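Local coordinates for beta-galactosidase BgaB (Bifidobacterium adolescentis, PDB 5VYM), which cleaves terminal non-reducing beta-D-galactose from beta-galactosides, being highly active on beta-1,4-linked galactooligosaccharides, and is represented here by its trimerisation domain, at residues B[5-10]-B[40-45]; B[48-53]-B[59-64]. All coordinates share one frame; numbering follows the deposited sequence.

Interaction 1 of 2, residues B[5-10]-B[40-45]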
ATOM      1  N   SER B   5       7.250 -18.998  18.072  1.00 50.12           N
ATOM      2  CA  SER B   5       6.353 -19.523  17.057  1.00 43.94           C
ATOM      3  C   SER B   5       6.507 -18.755  15.745  1.00 46.64           C
ATOM      4  O   SER B   5       7.104 -17.677  15.684  1.00 50.04           O
ATOM      5  CB  SER B   5       4.904 -19.456  17.541  1.00 39.96           C
ATOM      6  OG  SER B   5       3.997 -19.723  16.482  1.00 37.29           O
ATOM      7  N   ASP B   6       5.954 -19.332  14.675  1.00 42.57           N
ATOM      8  CA  ASP B   6       5.919 -18.651  13.387  1.00 36.13           C
ATOM      9  C   ASP B   6       4.834 -17.585  13.321  1.00 37.35           C
ATOM     10  O   ASP B   6       4.944 -16.660  12.510  1.00 38.83           O
ATOM     11  CB  ASP B   6       5.699 -19.656  12.254  1.00 46.83           C
ATOM     12  CG  ASP B   6       6.941 -20.464  11.937  1.00 59.00           C
ATOM     13  OD1 ASP B   6       8.056 -19.988  12.233  1.00 67.85           O
ATOM     14  OD2 ASP B   6       6.800 -21.575  11.384  1.00 62.13           O
ATOM     15  N   THR B   7       3.802 -17.693  14.154  1.00 31.87           N
ATOM     16  CA  THR B   7       2.640 -16.818  14.095  1.00 36.41           C
ATOM     17  C   THR B   7       2.531 -16.016  15.383  1.00 38.05           C
ATOM     18  O   THR B   7       2.676 -16.567  16.479  1.00 42.25           O
ATOM     19  CB  THR B   7       1.358 -17.627  13.874  1.00 40.62           C
ATOM     20  OG1 THR B   7       1.511 -18.461  12.720  1.00 42.13           O
ATOM     21  CG2 THR B   7       0.168 -16.696  13.673  1.00 37.89           C
ATOM     22  N   ALA B   8       2.271 -14.719  15.246  1.00 39.44           N
ATOM     23  CA  ALA B   8       2.042 -13.831  16.376  1.00 34.52           C
ATOM     24  C   ALA B   8       0.659 -13.211  16.250  1.00 32.73           C
ATOM     25  O   ALA B   8       0.326 -12.628  15.214  1.00 36.17           O
ATOM     26  CB  ALA B   8       3.107 -12.733  16.448  1.00 24.64           C
ATOM     27  N   ILE B   9      -0.146 -13.353  17.296  1.00 31.92           N
ATOM     28  CA  ILE B   9      -1.430 -12.669  17.388  1.00 26.85           C
ATOM     29  C   ILE B   9      -1.206 -11.372  18.152  1.00 30.01           C
ATOM     30  O   ILE B   9      -0.816 -11.392  19.324  1.00 32.76           O
ATOM     31  CB  ILE B   9      -2.482 -13.548  18.075  1.00 31.86           C
ATOM     32  CG1 ILE B   9      -2.654 -14.858  17.305  1.00 36.60           C
ATOM     33  CG2 ILE B   9      -3.807 -12.806  18.186  1.00 39.12           C
ATOM     34  CD1 ILE B   9      -3.599 -15.833  17.961  1.00 33.69           C
ATOM     35  N   LEU B  10      -1.434 -10.243  17.486  1.00 30.96           N
ATOM     36  CA  LEU B  10      -1.103  -8.949  18.062  1.00 28.45           C
ATOM     37  C   LEU B  10      -2.200  -8.474  19.002  1.00 33.84           C
ATOM     38  O   LEU B  10      -3.392  -8.593  18.703  1.00 33.91           O
ATOM     39  CB  LEU B  10      -0.875  -7.916  16.961  1.00 22.38           C
ATOM     40  CG  LEU B  10       0.191  -8.275  15.925  1.00 29.59           C
ATOM     41  CD1 LEU B  10       0.501  -7.065  15.062  1.00 28.67           C
ATOM     42  CD2 LEU B  10       1.452  -8.807  16.594  1.00 23.71           C
ATOM     43  N   ARG B  40      -6.730 -20.183  20.573  1.00 37.68           N
ATOM     44  CA  ARG B  40      -7.172 -21.568  20.674  1.00 43.17           C
ATOM     45  C   ARG B  40      -7.303 -22.211  19.300  1.00 43.84           C
ATOM     46  O   ARG B  40      -7.066 -23.417  19.155  1.00 40.44           O
ATOM     47  CB  ARG B  40      -8.496 -21.644  21.436  1.00 42.89           C
ATOM     48  CG  ARG B  40      -8.943 -23.059  21.752  1.00 57.93           C
ATOM     49  CD  ARG B  40      -9.762 -23.108  23.032  1.00 76.66           C
ATOM     50  NE  ARG B  40      -9.019 -22.584  24.175  1.00 93.26           N
ATOM     51  CZ  ARG B  40      -8.120 -23.279  24.865  1.00101.18           C
ATOM     52  NH1 ARG B  40      -7.843 -24.532  24.528  1.00110.25           N
ATOM     53  NH2 ARG B  40      -7.493 -22.720  25.892  1.00 92.89           N
ATOM     54  N   ALA B  41      -7.669 -21.429  18.282  1.00 48.57           N
ATOM     55  CA  ALA B  41      -7.757 -21.973  16.930  1.00 43.43           C
ATOM     56  C   ALA B  41      -6.389 -22.415  16.428  1.00 46.56           C
ATOM     57  O   ALA B  41      -6.240 -23.511  15.872  1.00 56.68           O
ATOM     58  CB  ALA B  41      -8.371 -20.941  15.985  1.00 43.79           C
ATOM     59  N   PHE B  42      -5.370 -21.573  16.618  1.00 48.53           N
ATOM     60  CA  PHE B  42      -4.019 -21.956  16.223  1.00 49.66           C
ATOM     61  C   PHE B  42      -3.505 -23.113  17.068  1.00 50.30           C
ATOM     62  O   PHE B  42      -2.771 -23.975  16.571  1.00 51.42           O
ATOM     63  CB  PHE B  42      -3.077 -20.757  16.324  1.00 36.91           C
ATOM     64  CG  PHE B  42      -2.985 -19.950  15.057  1.00 46.38           C
ATOM     65  CD1 PHE B  42      -2.156 -20.356  14.023  1.00 40.24           C
ATOM     66  CD2 PHE B  42      -3.719 -18.785  14.903  1.00 36.72           C
ATOM     67  CE1 PHE B  42      -2.067 -19.619  12.857  1.00 36.99           C
ATOM     68  CE2 PHE B  42      -3.634 -18.044  13.740  1.00 36.68           C
ATOM     69  CZ  PHE B  42      -2.808 -18.462  12.716  1.00 40.97           C
ATOM     70  N   LEU B  43      -3.884 -23.151  18.346  1.00 48.85           N
ATOM     71  CA  LEU B  43      -3.477 -24.256  19.207  1.00 45.60           C
ATOM     72  C   LEU B  43      -4.138 -25.558  18.771  1.00 49.86           C
ATOM     73  O   LEU B  43      -3.478 -26.599  18.677  1.00 62.20           O
ATOM     74  CB  LEU B  43      -3.817 -23.933  20.663  1.00 47.73           C
ATOM     75  CG  LEU B  43      -3.325 -24.920  21.719  1.00 45.29           C
ATOM     76  CD1 LEU B  43      -1.806 -24.945  21.754  1.00 46.53           C
ATOM     77  CD2 LEU B  43      -3.891 -24.562  23.082  1.00 44.27           C
ATOM     78  N   ASP B  44      -5.445 -25.518  18.491  1.00 45.85           N
ATOM     79  CA  ASP B  44      -6.163 -26.723  18.088  1.00 50.26           C
ATOM     80  C   ASP B  44      -5.723 -27.239  16.725  1.00 52.67           C
ATOM     81  O   ASP B  44      -5.929 -28.422  16.431  1.00 55.40           O
ATOM     82  CB  ASP B  44      -7.671 -26.463  18.076  1.00 47.00           C
ATOM     83  CG  ASP B  44      -8.245 -26.276  19.469  1.00 59.76           C
ATOM     84  OD1 ASP B  44      -7.467 -26.291  20.446  1.00 65.78           O
ATOM     85  OD2 ASP B  44      -9.479 -26.115  19.586  1.00 59.11           O
ATOM     86  N   ALA B  45      -5.127 -26.391  15.890  1.00 44.63           N
ATOM     87  CA  ALA B  45      -4.669 -26.796  14.569  1.00 42.13           C
ATOM     88  C   ALA B  45      -3.238 -27.319  14.574  1.00 44.71           C
ATOM     89  O   ALA B  45      -2.686 -27.584  13.501  1.00 56.99           O
ATOM     90  CB  ALA B  45      -4.793 -25.628  13.587  1.00 33.51           C
TER

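Interaction 2 of 2, residues B[48-53]-B[59-64]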
ATOM      1  N   ARG B  48       0.649 -23.725  17.434  1.00 40.29           N
ATOM      2  CA  ARG B  48       0.393 -22.740  18.477  1.00 37.79           C
ATOM      3  C   ARG B  48       1.060 -21.412  18.142  1.00 42.26           C
ATOM      4  O   ARG B  48       2.249 -21.364  17.813  1.00 37.65           O
ATOM      5  CB  ARG B  48       0.897 -23.249  19.826  1.00 40.53           C
ATOM      6  CG  ARG B  48       0.667 -22.270  20.967  1.00 46.43           C
ATOM      7  CD  ARG B  48       1.572 -22.556  22.154  1.00 61.78           C
ATOM      8  NE  ARG B  48       1.379 -21.581  23.225  1.00 76.91           N
ATOM      9  CZ  ARG B  48       1.984 -20.399  23.278  1.00 74.41           C
ATOM     10  NH1 ARG B  48       2.828 -20.039  22.319  1.00 70.50           N
ATOM     11  NH2 ARG B  48       1.746 -19.575  24.289  1.00 63.87           N
ATOM     12  N   ALA B  49       0.288 -20.336  18.232  1.00 40.68           N
ATOM     13  CA  ALA B  49       0.776 -18.991  17.982  1.00 39.41           C
ATOM     14  C   ALA B  49       1.039 -18.270  19.297  1.00 43.07           C
ATOM     15  O   ALA B  49       0.432 -18.575  20.327  1.00 49.32           O
ATOM     16  CB  ALA B  49      -0.228 -18.193  17.146  1.00 31.99           C
ATOM     17  N   ASP B  50       1.959 -17.312  19.253  1.00 40.09           N
ATOM     18  CA  ASP B  50       2.233 -16.454  20.394  1.00 35.02           C
ATOM     19  C   ASP B  50       1.311 -15.243  20.368  1.00 37.76           C
ATOM     20  O   ASP B  50       0.845 -14.814  19.310  1.00 45.99           O
ATOM     21  CB  ASP B  50       3.690 -15.987  20.396  1.00 33.64           C
ATOM     22  CG  ASP B  50       4.672 -17.137  20.438  1.00 46.97           C
ATOM     23  OD1 ASP B  50       4.346 -18.182  21.039  1.00 58.05           O
ATOM     24  OD2 ASP B  50       5.776 -16.992  19.871  1.00 49.87           O
ATOM     25  N   ILE B  51       1.047 -14.695  21.550  1.00 32.36           N
ATOM     26  CA  ILE B  51       0.339 -13.429  21.685  1.00 28.26           C
ATOM     27  C   ILE B  51       1.370 -12.364  22.026  1.00 35.84           C
ATOM     28  O   ILE B  51       2.021 -12.430  23.076  1.00 51.60           O
ATOM     29  CB  ILE B  51      -0.763 -13.507  22.751  1.00 28.54           C
ATOM     30  CG1 ILE B  51      -1.801 -14.561  22.359  1.00 30.24           C
ATOM     31  CG2 ILE B  51      -1.420 -12.146  22.930  1.00 19.54           C
ATOM     32  CD1 ILE B  51      -2.905 -14.738  23.373  1.00 37.74           C
ATOM     33  N   VAL B  52       1.532 -11.390  21.135  1.00 32.13           N
ATOM     34  CA  VAL B  52       2.569 -10.372  21.241  1.00 30.01           C
ATOM     35  C   VAL B  52       1.891  -9.013  21.277  1.00 38.32           C
ATOM     36  O   VAL B  52       0.997  -8.758  20.469  1.00 42.11           O
ATOM     37  CB  VAL B  52       3.574 -10.438  20.077  1.00 26.54           C
ATOM     38  CG1 VAL B  52       4.630  -9.354  20.220  1.00 31.74           C
ATOM     39  CG2 VAL B  52       4.215 -11.815  20.010  1.00 27.52           C
ATOM     40  N   PRO B  53       2.264  -8.120  22.195  1.00 40.58           N
ATOM     41  CA  PRO B  53       1.722  -6.758  22.157  1.00 35.34           C
ATOM     42  C   PRO B  53       2.060  -6.068  20.844  1.00 39.81           C
ATOM     43  O   PRO B  53       3.124  -6.282  20.258  1.00 35.08           O
ATOM     44  CB  PRO B  53       2.406  -6.070  23.345  1.00 31.30           C
ATOM     45  CG  PRO B  53       2.759  -7.184  24.270  1.00 36.45           C
ATOM     46  CD  PRO B  53       3.090  -8.356  23.391  1.00 39.14           C
ATOM     47  N   SER B  59       8.808  -8.340  14.017  1.00 34.43           N
ATOM     48  CA  SER B  59       9.310  -8.465  12.654  1.00 47.36           C
ATOM     49  C   SER B  59       9.915  -9.836  12.378  1.00 38.50           C
ATOM     50  O   SER B  59      10.016 -10.229  11.210  1.00 38.33           O
ATOM     51  CB  SER B  59      10.349  -7.378  12.376  1.00 42.35           C
ATOM     52  OG  SER B  59      11.463  -7.505  13.243  1.00 37.27           O
ATOM     53  N   SER B  60      10.318 -10.569  13.417  1.00 38.92           N
ATOM     54  CA  SER B  60      10.923 -11.881  13.236  1.00 43.29           C
ATOM     55  C   SER B  60       9.898 -12.988  13.021  1.00 39.97           C
ATOM     56  O   SER B  60      10.284 -14.100  12.647  1.00 42.51           O
ATOM     57  CB  SER B  60      11.805 -12.223  14.442  1.00 42.31           C
ATOM     58  OG  SER B  60      11.070 -12.141  15.652  1.00 51.97           O
ATOM     59  N   TYR B  61       8.615 -12.722  13.248  1.00 34.85           N
ATOM     60  CA  TYR B  61       7.593 -13.721  12.985  1.00 33.98           C
ATOM     61  C   TYR B  61       7.335 -13.837  11.486  1.00 37.68           C
ATOM     62  O   TYR B  61       7.683 -12.954  10.696  1.00 46.56           O
ATOM     63  CB  TYR B  61       6.293 -13.371  13.714  1.00 31.52           C
ATOM     64  CG  TYR B  61       6.341 -13.597  15.208  1.00 31.97           C
ATOM     65  CD1 TYR B  61       6.838 -12.622  16.063  1.00 33.12           C
ATOM     66  CD2 TYR B  61       5.887 -14.786  15.764  1.00 37.12           C
ATOM     67  CE1 TYR B  61       6.883 -12.825  17.429  1.00 32.98           C
ATOM     68  CE2 TYR B  61       5.929 -14.999  17.129  1.00 37.43           C
ATOM     69  CZ  TYR B  61       6.428 -14.016  17.957  1.00 38.16           C
ATOM     70  OH  TYR B  61       6.473 -14.224  19.317  1.00 39.14           O
ATOM     71  N   LYS B  62       6.719 -14.949  11.094  1.00 31.42           N
ATOM     72  CA  LYS B  62       6.389 -15.158   9.691  1.00 33.70           C
ATOM     73  C   LYS B  62       4.967 -14.735   9.355  1.00 35.18           C
ATOM     74  O   LYS B  62       4.715 -14.261   8.241  1.00 36.35           O
ATOM     75  CB  LYS B  62       6.590 -16.628   9.315  1.00 32.95           C
ATOM     76  CG  LYS B  62       8.027 -17.106   9.438  1.00 40.36           C
ATOM     77  CD  LYS B  62       8.182 -18.516   8.896  1.00 53.40           C
ATOM     78  CE  LYS B  62       9.619 -18.997   9.007  1.00 61.94           C
ATOM     79  NZ  LYS B  62      10.562 -18.058   8.341  1.00 72.96           N
ATOM     80  N   THR B  63       4.036 -14.892  10.292  1.00 31.42           N
ATOM     81  CA  THR B  63       2.648 -14.505  10.107  1.00 26.08           C
ATOM     82  C   THR B  63       2.198 -13.685  11.305  1.00 34.14           C
ATOM     83  O   THR B  63       2.559 -13.987  12.447  1.00 37.84           O
ATOM     84  CB  THR B  63       1.747 -15.734   9.935  1.00 31.08           C
ATOM     85  OG1 THR B  63       2.156 -16.464   8.772  1.00 42.98           O
ATOM     86  CG2 THR B  63       0.287 -15.322   9.777  1.00 27.88           C
ATOM     87  N   VAL B  64       1.418 -12.642  11.037  1.00 31.38           N
ATOM     88  CA  VAL B  64       0.906 -11.745  12.065  1.00 33.72           C
ATOM     89  C   VAL B  64      -0.603 -11.642  11.894  1.00 35.14           C
ATOM     90  O   VAL B  64      -1.094 -11.460  10.773  1.00 35.64           O
ATOM     91  CB  VAL B  64       1.581 -10.361  11.983  1.00 33.05           C
ATOM     92  CG1 VAL B  64       0.609  -9.260  12.318  1.00 52.46           C
ATOM     93  CG2 VAL B  64       2.785 -10.311  12.909  1.00 31.01           C
TER

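Interaction 1 of 2, residues B[5-10]-B[40-45]
The ring of F42 has the methyl CG2 of T7 over one face. The methyl is a CH-pi partner, 4.0 Å from the ring centroid and 26° off the ring normal. It sits toward the rim, so its nearest ring atom is CZ, with T7 CG2 to F42 CZ at 3.6 Å. The hydroxyl branch of T7 also comes near this end of the ring, with OG1 3.8 Å from F42 CE1. I9 approaches the other end of the ring obliquely. Its CD1 lies 4.3 Å from F42 CD2. T7 and F42 cross at about a right angle. The torsion of T7 puts CG2 anti to the backbone N (chi1 -54° for OG1), and this turns the methyl to the ring.

Just ahead of the strand, S5 makes an ST turn. Its OG accepts from T7 N at 3.1 Å, and the N-H points almost straight at it. The same OG is hydrogen-bonded to R48 O, which ties the start of strand 7-11 to the approach of strand 50-53.

F42 is buried among several parts of the fold. V65 of strand 63-66 and A49 also touch it, and V221 of the second subunit packs on it. With an alanine here in place of the phenylalanine, the T7 methyl and I9 CD1 would probably lose their shared partner, and a gap would be likely to open between strand, helix and V221 of the second subunit.

The contact sets the last turn of helix 31-44 on the parallel sheet. Together with helix 13-20, this helix forms the connection from strand 7-11 to its parallel neighbour 50-53, a beta-alpha-beta crossover. Such layering is characteristic of the glutaminase I-like alpha/beta fold, here in the trimerisation domain of a family 42 glycosidase.

Interaction 2 of 2, residues B[48-53]-B[59-64]
Y61 donates the hydrogen of its OH to D50 OD2 at 2.9 Å. The carboxylate oxygen is met on its anti side, with the hydroxyl 16° out of the carboxylate plane. On the tyrosine side, OD2 lies in the ring plane, at the edge. The two flat groups are turned 82° against each other. OD2 is also 3.4 Å from Y61 CE2. V52 touches the same end of the ring through one methyl. Its CG2 is 3.4 Å from Y61 OH and 3.7 Å from Y61 CZ. CG1 takes the place anti to the backbone N (chi1 180°), which leaves CG2 beside that N and turned to the phenol.

Next come the groups that hold the carboxylate. R48 NH1 makes a salt bridge to D50 OD1 at 2.7 Å. OD1 lies almost in the guanidinium plane, but the N-H is well short of straight. The backbone N of S5 is hydrogen-bonded to OD2. OD2 thus has two partners and OD1 has the arginine.

Farther out, the ring of H4 stacks on Y61, and S60 OG is hydrogen-bonded to H4 NE2. Y61 also rests on A8, and V52 packs on A8 too. Strand 7-11 runs between the two segments in the sheet. The tyrosine therefore spans a strand to reach D50, and the alanine presents only a methyl beneath it. Backbone bonds from D50 to T7 and I9 keep D50 in place.

A phenol, an arginine and a backbone N-H all meet one carboxylate. This setting probably keeps D50 ionised. Its two oxygens are used differently, one for the salt bridge and one for the neutral donors, so the aspartate is likely to have little freedom to turn.

Interaction 1 closes before interaction 2 opens along the chain. Helix 31-44 is followed by strand 50-53, so the first contact hands on to the second. Their centres are 8 Å apart, and both reach the same four-stranded parallel sheet. Strand 7-11 lies between strands 50-53 and 63-66. Interaction 1 packs it against a helix. Interaction 2 reaches past it, from strand 50-53 to the loop that leads into strand 63-66. The two also touch directly, with I9 N to D50 O at 2.7 Å, probably a hydrogen bond. The end of helix 31-44 joins the parallel sheet of the trimerisation domain to a subunit interface, while interaction 2 stays within the chain.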